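Local coordinates for hypothetical protein MM_2497 (Methanosarcina mazei, PDB 2I5E) that probably condenses (2S)-2-phospholactate with GTP to form lactyl-2-diphospho-5'-guanosine, an activated intermediate in the biosynthesis of coenzyme F420, at residues A[142-145]-A[146-149]; A[62-65]-A[66-69]. All coordinates share one frame; numbering follows the deposited sequence.

Interaction 1 (A[142-145]-A[146-149])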
# COMPACT_ATOMS: atom_id res chain seq x y z
N TYR A 142 -7.15 -9.96 13.54
CA TYR A 142 -8.56 -9.42 13.45
C TYR A 142 -8.67 -8.05 14.04
O TYR A 142 -7.88 -7.68 14.94
CB TYR A 142 -9.67 -10.32 14.05
CG TYR A 142 -9.69 -11.70 13.53
CD1 TYR A 142 -9.80 -11.95 12.16
CD2 TYR A 142 -9.56 -12.79 14.41
CE1 TYR A 142 -9.77 -13.26 11.66
CE2 TYR A 142 -9.55 -14.11 13.92
CZ TYR A 142 -9.62 -14.32 12.55
OH TYR A 142 -9.61 -15.62 12.11
N GLY A 143 -9.68 -7.30 13.57
CA GLY A 143 -9.89 -5.96 14.08
C GLY A 143 -8.71 -5.14 13.76
O GLY A 143 -8.07 -5.24 12.70
N SER A 144 -8.41 -4.27 14.68
CA SER A 144 -7.35 -3.39 14.48
C SER A 144 -5.96 -3.95 14.84
O SER A 144 -5.29 -3.41 15.65
CB SER A 144 -7.64 -2.17 15.28
OG SER A 144 -6.70 -1.21 14.89
N SER A 145 -5.49 -4.98 14.12
CA SER A 145 -4.40 -5.82 14.66
C SER A 145 -3.06 -5.16 14.49
O SER A 145 -2.15 -5.45 15.22
CB SER A 145 -4.39 -7.20 14.00
OG SER A 145 -4.30 -7.16 12.56
N PHE A 146 -2.92 -4.33 13.46
CA PHE A 146 -1.63 -3.66 13.24
C PHE A 146 -1.28 -2.82 14.48
O PHE A 146 -0.21 -2.98 15.03
CB PHE A 146 -1.63 -2.80 11.94
CG PHE A 146 -0.42 -1.90 11.80
CD1 PHE A 146 0.81 -2.44 11.42
CD2 PHE A 146 -0.49 -0.54 12.13
CE1 PHE A 146 1.94 -1.67 11.35
CE2 PHE A 146 0.62 0.26 12.09
CZ PHE A 146 1.82 -0.24 11.68
N LEU A 147 -2.16 -1.87 14.86
CA LEU A 147 -1.97 -1.00 16.06
C LEU A 147 -1.82 -1.88 17.32
O LEU A 147 -0.94 -1.66 18.08
CB LEU A 147 -3.14 0.01 16.18
CG LEU A 147 -3.18 1.20 15.15
CD1 LEU A 147 -4.38 2.19 15.29
CD2 LEU A 147 -1.88 2.01 15.17
N THR A 148 -2.62 -2.92 17.47
CA THR A 148 -2.51 -3.81 18.60
C THR A 148 -1.15 -4.50 18.77
O THR A 148 -0.65 -4.62 19.92
CB THR A 148 -3.59 -4.82 18.56
OG1 THR A 148 -4.84 -4.15 18.53
CG2 THR A 148 -3.59 -5.65 19.89
N HIS A 149 -0.56 -5.00 17.66
CA HIS A 149 0.78 -5.63 17.66
C HIS A 149 1.95 -4.71 17.91
O HIS A 149 3.04 -5.10 18.49
CB HIS A 149 1.02 -6.37 16.28
CG HIS A 149 0.15 -7.57 16.09
ND1 HIS A 149 -0.44 -7.89 14.88
CD2 HIS A 149 -0.15 -8.60 16.93
CE1 HIS A 149 -1.17 -8.99 15.02
NE2 HIS A 149 -0.99 -9.46 16.24
O HOH W 1 -4.37 -1.53 13.24
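The carbonyl oxygen of Ser144 takes a nearly straight hydrogen bond from the backbone N of Thr148, with N and O 3.3 Å apart, in the carbonyl plane. Thr148 OG1 also lies 3.0 Å from Ser144 O, although its proton has another acceptor within reach. With OG1 beside the backbone N (chi1 -57°), the hydroxyl is turned to the carbonyl four residues back, where a threonine or serine can add a second donor.

Ser144 sits at the N-cap, yet its hydroxyl is anti to the backbone N (chi1 -170°) and makes no direct cap. A water bridges instead, 2.9 Å from Ser144 OG and accepting from Leu147 N at 2.8 Å.

One residue on, His149 N donates a hydrogen bond to Ser145 O at 2.9 Å, and the imidazole folds back until CE1 is 3.8 Å from Ser145 CB. ND1 of the ring and the Ser145 hydroxyl both bond to Thr126 OG1, while NE2 bonds to Lys140 N. A leucine in place of His149 would probably leave Lys140 N without its acceptor and the Thr126 hydroxyl short of one partner. Phe146 and Leu147 pack on Ile183 of the second subunit. An inverse gamma turn centred on Ser144 thus leads into the first turn of helix 145-154, at the dimer interface.

Interaction 2 (A[62-65]-A[66-69])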
# COMPACT_ATOMS: atom_id res chain seq x y z
N GLU A 62 -4.02 -32.28 1.47
CA GLU A 62 -3.92 -33.78 1.45
C GLU A 62 -2.58 -34.23 0.85
O GLU A 62 -1.94 -35.12 1.39
CB GLU A 62 -5.11 -34.40 0.71
CG GLU A 62 -6.51 -34.05 1.29
CD GLU A 62 -7.17 -32.84 0.58
OE1 GLU A 62 -6.53 -32.16 -0.27
OE2 GLU A 62 -8.36 -32.56 0.89
N GLU A 63 -2.19 -33.60 -0.26
CA GLU A 63 -0.85 -33.71 -0.87
C GLU A 63 -0.19 -32.37 -0.62
O GLU A 63 -0.77 -31.31 -0.95
CB GLU A 63 -0.93 -33.86 -2.39
CG GLU A 63 -2.24 -34.40 -2.91
CD GLU A 63 -2.12 -35.08 -4.28
OE1 GLU A 63 -1.30 -36.03 -4.43
OE2 GLU A 63 -2.88 -34.66 -5.19
N MSE A 64 1.00 -32.39 -0.06
CA MSE A 64 1.62 -31.14 0.38
C MSE A 64 2.94 -31.49 0.96
O MSE A 64 3.01 -32.02 2.06
CB MSE A 64 0.78 -30.37 1.44
CG MSE A 64 1.52 -29.14 2.07
SE MSE A 64 2.15 -27.62 0.92
CE MSE A 64 1.97 -28.14 -0.98
N THR A 65 3.98 -31.19 0.22
CA THR A 65 5.29 -31.67 0.60
C THR A 65 6.22 -30.50 0.73
O THR A 65 7.31 -30.64 1.30
CB THR A 65 5.83 -32.68 -0.48
OG1 THR A 65 5.50 -32.22 -1.82
CG2 THR A 65 5.25 -34.08 -0.20
N GLU A 66 5.78 -29.36 0.21
CA GLU A 66 6.56 -28.10 0.29
C GLU A 66 6.70 -27.54 1.74
O GLU A 66 7.66 -26.81 2.07
CB GLU A 66 5.99 -27.03 -0.66
CG GLU A 66 6.34 -27.26 -2.10
CD GLU A 66 7.87 -27.31 -2.33
OE1 GLU A 66 8.62 -26.46 -1.75
OE2 GLU A 66 8.31 -28.21 -3.08
N ALA A 67 5.75 -27.93 2.57
CA ALA A 67 5.65 -27.37 3.90
C ALA A 67 5.03 -28.42 4.81
O ALA A 67 4.24 -29.26 4.37
CB ALA A 67 4.81 -26.01 3.84
N ARG A 68 5.42 -28.42 6.06
CA ARG A 68 4.81 -29.30 7.04
C ARG A 68 3.35 -28.86 7.44
O ARG A 68 3.13 -27.73 7.78
CB ARG A 68 5.73 -29.41 8.26
CG ARG A 68 5.23 -30.38 9.28
CD ARG A 68 6.23 -30.64 10.34
NE ARG A 68 6.15 -29.75 11.50
CZ ARG A 68 6.98 -28.72 11.74
NH1 ARG A 68 7.95 -28.42 10.88
NH2 ARG A 68 6.85 -28.01 12.86
N VAL A 69 2.40 -29.76 7.45
CA VAL A 69 1.06 -29.37 7.66
C VAL A 69 0.85 -29.62 9.12
O VAL A 69 1.15 -30.70 9.61
CB VAL A 69 0.03 -30.17 6.80
CG1 VAL A 69 -1.36 -29.94 7.29
CG2 VAL A 69 0.10 -29.78 5.27
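A short-range apolar contact, with no hydrogen bond between its halves, brings the loop 62-65 against the residues leading into, and the first part of, strand 68-71, an outermost strand of the sheet within this chain. Met64, present as selenomethionine, carries it. Its CG is anti to the backbone N (chi1 172°), which turns the side chain toward the following residues, and bends at the next two torsions curl the end back toward Glu66 and Ala67.

The root of the chain meets the strand: Met64 CG lies 3.6 Å from Val69 CG2, and the two side chains cross obliquely. Val69 fits because its branch at CB sets a methyl group against this CG. Further out, Met64 SE faces the small methyl group of Ala67, 4.3 Å from its CB. The terminal CE of Met64 lies 4.2 Å from Glu66 CB, where the two side chains cross at about a right angle, so the glutamate offers its aliphatic part here. A long, flexible chain without branches is what allows one residue to touch three others.

Met64 and Ala67 pack on Ile53 of strand 50-55, the parallel neighbour to which Arg68 is hydrogen-bonded through its backbone, at Val51 and Ile53. Met64 and Glu66 also meet Ile40 of helix 25-45, and Glu66 O accepts from Lys44 near that helix's end.

Overall arrangement
Interactions 1 and 2 lie on opposite sides of the chain's centre, about 30 Å apart between their own centres, and share no helix or strand. Interaction 1 is partly buried, between strand 116-120 and the second subunit; its contact between the segments is polar, meeting the demands of a helix start, while Phe146 and Leu147 pack outward on apolar neighbours. Interaction 2 is a surface contact that touches no other chain and depends on apolar packing where a loop enters an edge strand. Both border the same seven-stranded mixed sheet of this GT-A-like nucleotidyltransferase fold: residues 62-69 at one of its two outermost strands within the chain, 68-71, and the helix start at 142-149 beside strand 116-120, toward the other edge.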